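Local coordinates for uncharacterized protein (Legionella longbeachae NSW150, PDB 4JZA) that probably removes the 3-phosphate from phosphatidylinositol 3-phosphate, as a Legionella phosphoinositide phosphatase that may act on host lipids, at residues 594-599 against 628-633; 742-745 against 751-754; 140-145 against 335-340; 464-469 against 475-480; 97-102 against 651-656. One frame throughout, in Å; residues are numbered along the deposited sequence.

Interaction 1: residues 594-599 against 628-633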
# COMPACT_ATOMS: atom_id res chain seq x y z
N SER A 594 -2.03 10.29 33.32
CA SER A 594 -1.29 9.08 33.62
C SER A 594 -1.85 7.84 32.89
O SER A 594 -1.09 7.02 32.35
CB SER A 594 -1.27 8.83 35.12
OG SER A 594 -0.21 7.94 35.43
N LEU A 595 -3.17 7.74 32.87
CA LEU A 595 -3.86 6.66 32.18
C LEU A 595 -3.63 6.75 30.70
O LEU A 595 -3.26 5.75 30.10
CB LEU A 595 -5.36 6.67 32.46
CG LEU A 595 -5.70 6.24 33.89
CD1 LEU A 595 -7.07 6.77 34.30
CD2 LEU A 595 -5.59 4.73 34.06
N VAL A 596 -3.80 7.93 30.11
CA VAL A 596 -3.53 8.07 28.68
C VAL A 596 -2.12 7.68 28.33
O VAL A 596 -1.88 6.89 27.38
CB VAL A 596 -3.72 9.48 28.15
CG1 VAL A 596 -3.31 9.53 26.69
CG2 VAL A 596 -5.18 9.85 28.23
N ALA A 597 -1.18 8.23 29.06
CA ALA A 597 0.22 7.96 28.81
C ALA A 597 0.48 6.46 28.95
O ALA A 597 1.15 5.85 28.12
CB ALA A 597 1.12 8.78 29.75
N ASP A 598 -0.10 5.83 29.97
CA ASP A 598 0.08 4.37 30.15
C ASP A 598 -0.40 3.56 28.97
O ASP A 598 0.27 2.59 28.57
CB ASP A 598 -0.67 3.86 31.38
CG ASP A 598 0.07 4.11 32.66
OD1 ASP A 598 1.26 4.48 32.60
OD2 ASP A 598 -0.54 3.95 33.73
N LEU A 599 -1.58 3.94 28.46
CA LEU A 599 -2.18 3.22 27.36
C LEU A 599 -1.36 3.42 26.10
O LEU A 599 -1.02 2.46 25.44
CB LEU A 599 -3.63 3.63 27.17
CG LEU A 599 -4.60 3.11 28.26
CD1 LEU A 599 -6.00 3.58 27.96
CD2 LEU A 599 -4.66 1.61 28.40
N GLU A 628 -0.86 19.03 24.89
CA GLU A 628 0.52 19.25 25.32
C GLU A 628 0.92 18.45 26.56
O GLU A 628 2.01 17.89 26.61
CB GLU A 628 0.86 20.75 25.46
CG GLU A 628 1.64 21.30 24.27
CD GLU A 628 2.92 20.48 24.02
OE1 GLU A 628 3.77 20.48 24.96
OE2 GLU A 628 3.03 19.80 22.93
N ASP A 629 0.06 18.38 27.58
CA ASP A 629 0.48 17.74 28.83
C ASP A 629 0.64 16.22 28.74
O ASP A 629 1.51 15.65 29.41
CB ASP A 629 -0.40 18.12 30.03
CG ASP A 629 -1.91 17.98 29.78
OD1 ASP A 629 -2.25 17.66 28.62
OD2 ASP A 629 -2.74 18.22 30.73
N ILE A 630 -0.13 15.58 27.87
CA ILE A 630 0.02 14.14 27.61
C ILE A 630 1.29 13.84 26.81
O ILE A 630 2.07 12.94 27.12
CB ILE A 630 -1.18 13.60 26.83
CG1 ILE A 630 -2.45 13.72 27.69
CG2 ILE A 630 -0.97 12.14 26.45
CD1 ILE A 630 -3.76 13.55 26.94
N ALA A 631 1.49 14.61 25.76
CA ALA A 631 2.67 14.47 24.96
C ALA A 631 3.89 14.67 25.85
O ALA A 631 4.82 13.87 25.82
CB ALA A 631 2.65 15.46 23.79
N ALA A 632 3.87 15.72 26.65
CA ALA A 632 5.01 16.01 27.54
C ALA A 632 5.28 14.93 28.59
O ALA A 632 6.40 14.61 28.87
CB ALA A 632 4.79 17.36 28.24
N GLU A 633 4.23 14.39 29.15
CA GLU A 633 4.40 13.30 30.08
C GLU A 633 5.02 12.07 29.42
O GLU A 633 5.91 11.43 29.99
CB GLU A 633 3.03 12.94 30.69
CG GLU A 633 3.04 11.76 31.67
CD GLU A 633 3.85 12.03 32.93
OE1 GLU A 633 4.33 13.17 33.11
OE2 GLU A 633 3.99 11.10 33.76
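V596 and I630 make the tight half of this helix-to-helix contact, their side chains crossing at about a right angle. On both sides the methyl anti to the backbone N does the touching: CG1 of V596 (chi1 176°) lies 3.5 Å from CG2 of I630. The ethyl end of I630 flanks the same valine, with CD1 4.1 Å from V596 CG1. Here helix 587-602 packs against helix 628-637 of this alpha/beta protein, and the CA atoms of A597 and I630 approach to 6.3 Å, a close spacing consistent with the small A597 at this point. V596 also rests on A566 of helix 556-574, so the apolar patch is buried from a further direction. The other half of the contact is sparser: the CB of A597 meets the CG of E633 at 4.0 Å, with no hydrogen bond between the segments. E633 bends at chi2 (65°), and its carboxylate pairs through OE2 with R637 on its own helix. R637 also forms a salt bridge with D598 and a hydrogen bond with S594 O, a polar link between the helices on this partly exposed side.

Interaction 2: residues 742-745 against 751-754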
# COMPACT_ATOMS: atom_id res chain seq x y z
N SER A 742 47.14 -6.12 -11.23
CA SER A 742 47.26 -6.87 -9.96
C SER A 742 47.03 -8.36 -10.23
O SER A 742 46.26 -8.69 -11.12
CB SER A 742 46.22 -6.41 -8.93
OG SER A 742 46.64 -5.25 -8.24
N PRO A 743 47.68 -9.27 -9.47
CA PRO A 743 47.26 -10.68 -9.63
C PRO A 743 46.02 -10.98 -8.77
O PRO A 743 45.83 -10.33 -7.73
CB PRO A 743 48.51 -11.49 -9.18
CG PRO A 743 49.52 -10.47 -8.71
CD PRO A 743 48.83 -9.14 -8.56
N SER A 744 45.19 -11.92 -9.21
CA SER A 744 43.90 -12.24 -8.54
C SER A 744 43.54 -13.71 -8.71
O SER A 744 43.78 -14.29 -9.77
CB SER A 744 42.74 -11.35 -9.06
OG SER A 744 42.02 -11.88 -10.17
N SER A 745 42.94 -14.30 -7.67
CA SER A 745 42.53 -15.69 -7.73
C SER A 745 41.18 -15.93 -7.07
O SER A 745 40.82 -15.26 -6.10
CB SER A 745 43.61 -16.59 -7.11
OG SER A 745 44.42 -15.85 -6.20
N ILE A 751 34.81 -10.39 -9.05
CA ILE A 751 34.80 -8.93 -9.03
C ILE A 751 35.51 -8.39 -10.27
O ILE A 751 35.08 -7.43 -10.90
CB ILE A 751 35.45 -8.24 -7.76
CG1 ILE A 751 35.76 -9.20 -6.58
CG2 ILE A 751 34.58 -7.08 -7.27
CD1 ILE A 751 34.80 -9.16 -5.40
N ARG A 752 36.62 -9.01 -10.62
CA ARG A 752 37.35 -8.62 -11.84
C ARG A 752 36.42 -8.71 -13.07
O ARG A 752 36.40 -7.78 -13.88
CB ARG A 752 38.59 -9.48 -12.05
CG ARG A 752 39.66 -9.40 -10.96
CD ARG A 752 40.35 -8.05 -10.97
NE ARG A 752 41.30 -7.88 -9.86
CZ ARG A 752 42.61 -8.11 -9.94
NH1 ARG A 752 43.17 -8.55 -11.07
NH2 ARG A 752 43.38 -7.93 -8.86
N ILE A 753 35.63 -9.79 -13.17
CA ILE A 753 34.74 -9.96 -14.31
C ILE A 753 33.61 -8.93 -14.22
O ILE A 753 33.21 -8.40 -15.23
CB ILE A 753 34.26 -11.44 -14.51
CG1 ILE A 753 35.02 -12.15 -15.61
CG2 ILE A 753 32.87 -11.54 -15.09
CD1 ILE A 753 36.50 -12.24 -15.42
N GLU A 754 33.10 -8.66 -13.02
CA GLU A 754 32.11 -7.59 -12.80
C GLU A 754 32.65 -6.30 -13.42
O GLU A 754 31.98 -5.62 -14.22
CB GLU A 754 31.82 -7.37 -11.28
CG GLU A 754 30.89 -6.19 -10.96
CD GLU A 754 30.64 -5.96 -9.46
OE1 GLU A 754 30.41 -4.79 -9.06
OE2 GLU A 754 30.64 -6.92 -8.67
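R752 has the most surface buried here, and S744 and S742 supply most of what buries it. The guanidinium reaches the loop with one face against S744: the serine CB stands 3.3 Å above the plane, over its centre, and 3.4 Å from R752 CZ. Closer to the helix, S744 OG lies 3.5 Å from R752 CG, so the serine follows the arginine from its aliphatic stem to its flat end. The hydroxyl of S744 has its polar partner elsewhere, in N749. R752 belongs to helix 748-761 and S744 to the loop between helices 731-740 and 748-761, within the C-terminal region of the phosphoinositide phosphatase family; the side chain thus folds back onto the connection that leads into its own helix. A bend at chi2 (-69°) is followed by an extended chi3, which carries the guanidinium out to S742. There R752 NH1 donates to S742 O at 3.1 Å in a nearly straight bond (169° at the hydrogen). The carbonyl oxygen lies close to the guanidinium plane, whereas the donor sits well above the carbonyl plane, 50° out of it. Y695 of helix 676-702 touches both S744 and R752, while S742 remains exposed at the surface.

Interaction 3: residues 140-145 against 335-340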
# COMPACT_ATOMS: atom_id res chain seq x y z
N GLU A 140 -1.71 -14.04 4.14
CA GLU A 140 -1.19 -14.60 5.36
C GLU A 140 -2.24 -14.52 6.46
O GLU A 140 -2.22 -15.31 7.37
CB GLU A 140 0.04 -13.80 5.79
CG GLU A 140 1.23 -14.60 6.30
CD GLU A 140 2.42 -13.70 6.74
OE1 GLU A 140 2.22 -12.73 7.52
OE2 GLU A 140 3.58 -13.95 6.32
N GLY A 141 -3.17 -13.56 6.39
CA GLY A 141 -4.11 -13.35 7.49
C GLY A 141 -3.57 -12.49 8.62
O GLY A 141 -2.42 -12.09 8.60
N ARG A 142 -4.38 -12.22 9.64
CA ARG A 142 -3.98 -11.37 10.76
C ARG A 142 -4.27 -12.02 12.10
O ARG A 142 -5.36 -12.56 12.31
CB ARG A 142 -4.76 -10.04 10.70
CG ARG A 142 -4.25 -8.93 11.63
CD ARG A 142 -5.22 -7.75 11.65
NE ARG A 142 -4.63 -6.49 12.13
CZ ARG A 142 -5.14 -5.27 11.89
NH1 ARG A 142 -6.26 -5.11 11.19
NH2 ARG A 142 -4.52 -4.18 12.31
N TYR A 143 -3.29 -11.93 13.01
CA TYR A 143 -3.43 -12.31 14.41
C TYR A 143 -4.23 -11.26 15.16
O TYR A 143 -3.95 -10.10 15.00
CB TYR A 143 -2.08 -12.34 15.11
CG TYR A 143 -1.27 -13.57 14.87
CD1 TYR A 143 -1.40 -14.67 15.73
CD2 TYR A 143 -0.34 -13.63 13.84
CE1 TYR A 143 -0.65 -15.80 15.53
CE2 TYR A 143 0.42 -14.76 13.64
CZ TYR A 143 0.24 -15.84 14.49
OH TYR A 143 0.97 -16.96 14.30
N ASP A 144 -5.17 -11.69 16.01
CA ASP A 144 -5.78 -10.78 17.00
C ASP A 144 -4.74 -10.44 18.05
O ASP A 144 -3.80 -11.20 18.36
CB ASP A 144 -6.97 -11.39 17.76
CG ASP A 144 -8.09 -11.90 16.87
OD1 ASP A 144 -8.20 -11.52 15.70
OD2 ASP A 144 -8.90 -12.70 17.37
N LEU A 145 -4.98 -9.29 18.64
CA LEU A 145 -4.01 -8.65 19.50
C LEU A 145 -4.63 -8.27 20.79
O LEU A 145 -5.67 -7.61 20.79
CB LEU A 145 -3.54 -7.40 18.82
CG LEU A 145 -2.16 -6.96 19.25
CD1 LEU A 145 -1.11 -7.92 18.73
CD2 LEU A 145 -1.94 -5.60 18.63
N VAL A 335 -8.90 -13.68 1.40
CA VAL A 335 -9.24 -12.30 1.68
C VAL A 335 -9.70 -12.11 3.12
O VAL A 335 -10.68 -11.39 3.39
CB VAL A 335 -10.29 -11.77 0.69
CG1 VAL A 335 -9.68 -11.61 -0.72
CG2 VAL A 335 -11.47 -12.68 0.65
N SER A 336 -8.97 -12.74 4.06
CA SER A 336 -9.40 -12.73 5.44
C SER A 336 -9.15 -11.43 6.16
O SER A 336 -9.69 -11.20 7.23
CB SER A 336 -8.78 -13.88 6.21
OG SER A 336 -7.43 -13.63 6.50
N PHE A 337 -8.33 -10.57 5.55
CA PHE A 337 -7.79 -9.36 6.17
C PHE A 337 -7.14 -8.54 5.09
O PHE A 337 -6.46 -9.08 4.26
CB PHE A 337 -6.70 -9.75 7.16
CG PHE A 337 -5.67 -8.68 7.41
CD1 PHE A 337 -6.06 -7.43 7.86
CD2 PHE A 337 -4.30 -8.92 7.24
CE1 PHE A 337 -5.14 -6.44 8.16
CE2 PHE A 337 -3.37 -7.94 7.53
CZ PHE A 337 -3.79 -6.70 7.99
N LEU A 338 -7.33 -7.24 5.12
CA LEU A 338 -6.70 -6.33 4.16
C LEU A 338 -5.92 -5.25 4.93
O LEU A 338 -6.46 -4.59 5.77
CB LEU A 338 -7.77 -5.65 3.28
CG LEU A 338 -8.10 -6.42 2.02
CD1 LEU A 338 -8.94 -7.62 2.31
CD2 LEU A 338 -8.83 -5.52 1.04
N SER A 339 -4.66 -5.08 4.59
CA SER A 339 -3.90 -3.96 5.05
C SER A 339 -4.60 -2.62 4.76
O SER A 339 -5.23 -2.43 3.73
CB SER A 339 -2.56 -3.98 4.31
OG SER A 339 -1.90 -2.70 4.34
N SER A 340 -4.39 -1.67 5.66
CA SER A 340 -4.87 -0.31 5.54
C SER A 340 -4.49 0.36 4.22
O SER A 340 -5.17 1.30 3.76
CB SER A 340 -4.35 0.52 6.74
OG SER A 340 -3.00 0.96 6.54
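The connection from helix 122-140 into strand 144-150 of the large mixed sheet is where G141 and R142 meet S336 and F337, on the long loop that precedes strand 352-359. G141, the first residue after the helix, has positive phi, and its CA comes 3.5 Å from S336 OG. The next residue, R142, lies across one face of the F337 ring. Its CB is 3.8 Å from the ring centroid and 19° off the normal, a CH-pi contact displaced toward the rim. From there the arginine runs out extended, CG anti to the backbone N (chi1 -168°), with CD 3.7 Å from F337 CE1 and NH1 3.5 Å from the same carbon. The guanidinium is inclined 38° to the ring, so this is not a flat stack. The opposite face of F337 is met by its own loop, with S339 N 3.8 Å above the plane. All three guanidinium nitrogens are hydrogen-bonded: NH1 to N350, NE to Q611 and NH2 to H608 O, which fix its rotation and satisfy N-H groups of a buried side chain. A phenylalanine is thereby held between an arginine stem and its own backbone at a helix-to-strand connection of an alpha/beta fold.

Interaction 4: residues 464-469 against 475-480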
# COMPACT_ATOMS: atom_id res chain seq x y z
N ASN A 464 -20.79 11.77 12.35
CA ASN A 464 -20.03 12.85 12.94
C ASN A 464 -18.63 12.82 12.41
O ASN A 464 -18.03 11.78 12.36
CB ASN A 464 -20.06 12.75 14.46
CG ASN A 464 -21.48 12.82 15.01
OD1 ASN A 464 -22.27 11.88 14.90
ND2 ASN A 464 -21.82 13.96 15.59
N ASN A 465 -18.15 13.96 11.94
CA ASN A 465 -16.78 14.12 11.49
C ASN A 465 -16.03 15.16 12.31
O ASN A 465 -16.56 16.23 12.54
CB ASN A 465 -16.74 14.57 10.05
CG ASN A 465 -15.33 14.64 9.56
OD1 ASN A 465 -14.81 15.71 9.28
ND2 ASN A 465 -14.69 13.50 9.53
N HIS A 466 -14.79 14.85 12.70
CA HIS A 466 -13.99 15.74 13.53
C HIS A 466 -12.70 16.08 12.88
O HIS A 466 -11.72 15.33 12.94
CB HIS A 466 -13.74 15.12 14.87
CG HIS A 466 -15.00 14.90 15.63
ND1 HIS A 466 -15.79 15.94 16.06
CD2 HIS A 466 -15.65 13.76 15.95
CE1 HIS A 466 -16.85 15.45 16.65
NE2 HIS A 466 -16.78 14.12 16.61
N PRO A 467 -12.70 17.24 12.22
CA PRO A 467 -11.51 17.66 11.55
C PRO A 467 -10.62 18.21 12.60
O PRO A 467 -11.10 18.61 13.63
CB PRO A 467 -12.02 18.74 10.59
CG PRO A 467 -13.26 19.26 11.21
CD PRO A 467 -13.85 18.11 11.94
N TYR A 468 -9.33 18.19 12.35
CA TYR A 468 -8.35 18.86 13.20
C TYR A 468 -7.07 19.05 12.34
O TYR A 468 -6.21 18.17 12.25
CB TYR A 468 -8.08 18.12 14.53
CG TYR A 468 -7.16 18.92 15.43
CD1 TYR A 468 -7.52 20.19 15.82
CD2 TYR A 468 -5.93 18.43 15.84
CE1 TYR A 468 -6.69 20.97 16.61
CE2 TYR A 468 -5.08 19.20 16.64
CZ TYR A 468 -5.48 20.46 17.01
OH TYR A 468 -4.71 21.27 17.78
N ASN A 469 -7.00 20.20 11.67
CA ASN A 469 -5.99 20.44 10.66
C ASN A 469 -5.58 21.94 10.60
O ASN A 469 -6.33 22.83 11.02
CB ASN A 469 -6.53 19.95 9.32
CG ASN A 469 -5.45 19.88 8.25
OD1 ASN A 469 -4.27 19.54 8.54
ND2 ASN A 469 -5.82 20.26 7.01
N TYR A 475 -8.44 24.30 11.48
CA TYR A 475 -9.75 23.68 11.15
C TYR A 475 -10.10 22.70 12.25
O TYR A 475 -9.26 21.88 12.63
CB TYR A 475 -9.69 22.91 9.84
CG TYR A 475 -9.55 23.76 8.61
CD1 TYR A 475 -8.29 24.21 8.19
CD2 TYR A 475 -10.67 24.08 7.83
CE1 TYR A 475 -8.16 24.99 7.05
CE2 TYR A 475 -10.54 24.85 6.69
CZ TYR A 475 -9.29 25.31 6.31
OH TYR A 475 -9.16 26.09 5.17
N TYR A 476 -11.32 22.81 12.78
CA TYR A 476 -11.75 22.02 13.93
C TYR A 476 -13.26 21.91 13.96
O TYR A 476 -13.93 22.54 13.15
CB TYR A 476 -11.25 22.64 15.23
CG TYR A 476 -11.69 24.06 15.42
CD1 TYR A 476 -11.04 25.09 14.78
CD2 TYR A 476 -12.75 24.37 16.25
CE1 TYR A 476 -11.44 26.40 14.95
CE2 TYR A 476 -13.15 25.67 16.43
CZ TYR A 476 -12.49 26.68 15.78
OH TYR A 476 -12.89 27.98 15.96
N THR A 477 -13.80 21.10 14.85
CA THR A 477 -15.25 21.02 14.96
C THR A 477 -15.80 22.31 15.54
O THR A 477 -15.39 22.75 16.60
CB THR A 477 -15.68 19.87 15.88
OG1 THR A 477 -14.84 18.73 15.65
CG2 THR A 477 -17.10 19.48 15.60
N GLN A 478 -16.75 22.90 14.83
CA GLN A 478 -17.37 24.14 15.26
C GLN A 478 -18.33 23.89 16.41
O GLN A 478 -18.85 22.80 16.56
CB GLN A 478 -18.09 24.81 14.09
CG GLN A 478 -17.19 25.17 12.93
CD GLN A 478 -16.12 26.18 13.30
OE1 GLN A 478 -16.40 27.36 13.44
NE2 GLN A 478 -14.89 25.71 13.45
N ALA A 479 -18.57 24.92 17.21
CA ALA A 479 -19.50 24.83 18.32
C ALA A 479 -20.90 24.55 17.78
O ALA A 479 -21.68 23.82 18.38
CB ALA A 479 -19.49 26.11 19.12
N TYR A 480 -21.19 25.14 16.64
CA TYR A 480 -22.52 25.16 16.05
C TYR A 480 -22.75 24.03 15.05
O TYR A 480 -23.70 24.07 14.27
CB TYR A 480 -22.76 26.52 15.38
CG TYR A 480 -21.86 26.77 14.19
CD1 TYR A 480 -22.24 26.37 12.92
CD2 TYR A 480 -20.64 27.40 14.34
CE1 TYR A 480 -21.42 26.60 11.83
CE2 TYR A 480 -19.82 27.63 13.26
CZ TYR A 480 -20.22 27.23 12.00
OH TYR A 480 -19.40 27.45 10.92
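The H466 ring meets T477 edge-on: ND1 donates to T477 OG1 at 3.0 Å, with an N-H...O angle of 169° and the oxygen 1° from the ring plane. At another point of the imidazole, NE2 bonds E535. The Y475 ring likewise has N469 O at its edge, in plane, with CD1 3.7 Å from that oxygen, and R473 makes a cation-pi contact with this ring. Y468 brings its edge toward Y476 CB, a long apolar approach, and stacks with W624. One face of the Y476 ring carries Q478 NE2, 3.4 Å above the plane and toward the rim. Beside the rings, N469 and Y475 form an antiparallel hydrogen-bonded pair within the small hairpin of strands 469-470 and 474-475. N469 N bonds Y475 O at 3.0 Å, and Y475 N bonds N469 O at 2.6 Å. Next to this pair the two chains also approach through CA-H...O contacts, Y476 CA to P467 O at 3.5 Å and Y468 CA to Y475 O at 3.2 Å. With both ring nitrogens of H466 engaged, the rotation of the imidazole is fixed, and T477 OG1, itself hydrogen-bonded to E528, links it on to that second glutamate.

Interaction 5: residues 97-102 against 651-656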
# COMPACT_ATOMS: atom_id res chain seq x y z
N ASP A 97 20.44 5.26 12.72
CA ASP A 97 21.36 4.37 12.02
C ASP A 97 20.53 3.32 11.35
O ASP A 97 20.75 2.99 10.22
CB ASP A 97 22.36 3.64 12.97
CG ASP A 97 23.14 4.60 13.91
OD1 ASP A 97 23.81 5.51 13.43
OD2 ASP A 97 23.07 4.43 15.15
N LEU A 98 19.57 2.77 12.09
CA LEU A 98 18.70 1.72 11.58
C LEU A 98 17.78 2.23 10.46
O LEU A 98 17.43 1.48 9.55
CB LEU A 98 17.87 1.11 12.70
CG LEU A 98 18.54 0.49 13.93
CD1 LEU A 98 17.50 0.06 14.94
CD2 LEU A 98 19.41 -0.71 13.61
N HIS A 99 17.38 3.49 10.50
CA HIS A 99 16.53 3.98 9.42
C HIS A 99 17.37 4.05 8.16
O HIS A 99 16.86 3.85 7.05
CB HIS A 99 15.82 5.32 9.72
CG HIS A 99 14.62 5.52 8.85
ND1 HIS A 99 14.71 6.04 7.57
CD2 HIS A 99 13.34 5.12 9.00
CE1 HIS A 99 13.53 5.99 6.99
NE2 HIS A 99 12.68 5.44 7.84
N LYS A 100 18.66 4.26 8.32
CA LYS A 100 19.50 4.43 7.16
C LYS A 100 19.73 3.07 6.55
O LYS A 100 19.49 2.90 5.36
CB LYS A 100 20.81 5.15 7.48
CG LYS A 100 21.52 5.62 6.22
CD LYS A 100 22.64 6.62 6.50
CE LYS A 100 23.15 7.24 5.20
NZ LYS A 100 24.00 8.45 5.44
N GLU A 101 20.13 2.09 7.34
CA GLU A 101 20.16 0.71 6.86
C GLU A 101 18.85 0.26 6.16
O GLU A 101 18.86 -0.36 5.10
CB GLU A 101 20.48 -0.24 8.02
CG GLU A 101 21.93 -0.19 8.48
CD GLU A 101 22.88 -0.29 7.29
OE1 GLU A 101 22.73 -1.23 6.45
OE2 GLU A 101 23.75 0.61 7.18
N LEU A 102 17.70 0.57 6.74
CA LEU A 102 16.47 0.28 6.05
C LEU A 102 16.40 0.97 4.73
O LEU A 102 15.96 0.36 3.78
CB LEU A 102 15.24 0.68 6.88
CG LEU A 102 13.85 0.62 6.19
CD1 LEU A 102 13.54 -0.78 5.68
CD2 LEU A 102 12.76 1.04 7.15
N ALA A 651 5.56 5.03 11.77
CA ALA A 651 4.31 4.97 11.04
C ALA A 651 4.54 5.26 9.57
O ALA A 651 4.01 4.58 8.71
CB ALA A 651 3.34 5.99 11.59
N THR A 652 5.33 6.29 9.29
CA THR A 652 5.49 6.75 7.92
C THR A 652 6.10 5.68 7.00
O THR A 652 5.84 5.69 5.78
CB THR A 652 6.32 8.03 7.90
OG1 THR A 652 5.58 9.07 8.55
CG2 THR A 652 6.61 8.43 6.50
N ASP A 653 6.88 4.77 7.62
CA ASP A 653 7.54 3.62 6.97
C ASP A 653 6.59 2.57 6.38
O ASP A 653 7.05 1.57 5.85
CB ASP A 653 8.43 2.83 7.97
CG ASP A 653 9.77 3.55 8.34
OD1 ASP A 653 10.14 4.60 7.72
OD2 ASP A 653 10.44 3.02 9.28
N ASN A 654 5.27 2.74 6.50
CA ASN A 654 4.38 1.73 6.03
C ASN A 654 4.30 1.76 4.53
O ASN A 654 4.14 0.71 3.91
CB ASN A 654 3.00 1.92 6.60
CG ASN A 654 2.37 3.18 6.10
OD1 ASN A 654 3.00 4.21 6.06
ND2 ASN A 654 1.14 3.11 5.73
N GLU A 655 4.40 2.94 3.94
CA GLU A 655 4.40 3.12 2.46
C GLU A 655 5.91 3.05 1.98
O GLU A 655 6.76 3.77 2.51
CB GLU A 655 3.70 4.44 2.06
CG GLU A 655 2.17 4.46 1.91
CD GLU A 655 1.71 3.92 0.53
OE1 GLU A 655 0.58 4.11 0.10
OE2 GLU A 655 2.47 3.27 -0.20
N VAL A 656 6.26 2.14 1.05
CA VAL A 656 7.66 2.03 0.59
C VAL A 656 8.19 3.38 0.09
O VAL A 656 9.32 3.77 0.40
CB VAL A 656 7.81 0.97 -0.49
CG1 VAL A 656 9.22 0.82 -0.98
CG2 VAL A 656 7.42 -0.37 0.05
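A hydrogen bond between an imidazole and a carboxylate is the main element joining H99 and D653. H99 NE2 donates to D653 OD1 at 2.7 Å with an N-H...O angle of 161°. The acceptor lies at the edge of the imidazole, near its plane, and accepts the N-H through its syn lone pair, the side of the other carboxylate oxygen. Ring and carboxylate are nevertheless twisted by 30°, and the two side chains approach from opposite directions. H99 CG stands anti to the backbone N (chi1 -159°), which swings the ring off its helix and brings NE2 across a separation of 9.3 Å between the CA atoms of H99 and D653. Both partners have a second hold: ND1 of H99 bonds E103 one turn along the helix, and D653 OD1 also forms a salt bridge with R649. The imidazole is therefore gripped at both nitrogens, which fixes its rotation.

The van der Waals share is small. L102, one turn on from H99, sets its CD2 3.7 Å from D653 OD2, touching the carboxylate oxygen that does not take the histidine bond.

The backbone places the aspartate: helix 643-652 ends in a type I turn from T652 to E655, with D653 at its second position, and D653 O bonds R48. What results is a buried His-carboxylate hydrogen bond linking helix 95-116 to the turn that follows helix 643-652.

From the N terminus, helix 95-116 opens interaction 5, which closes only at 651-656, 549 residues later, and so encloses three of the other contacts. Interaction 3 comes first within that span, closing a loop of 189 residues between the connection into strand 144-150 and the segment before strand 352-359. Interaction 4 follows as a short local closure just beyond strand 462-465, an outermost strand of the same mixed sheet. Interaction 1 then pairs helices 587-602 and 628-637 across a span of 28 residues. None of these three crosses another. Interaction 2 lies beyond them all, closing five residues and tying the loop before helix 748-761 to that helix, its centre about 67 Å from that of interaction 4.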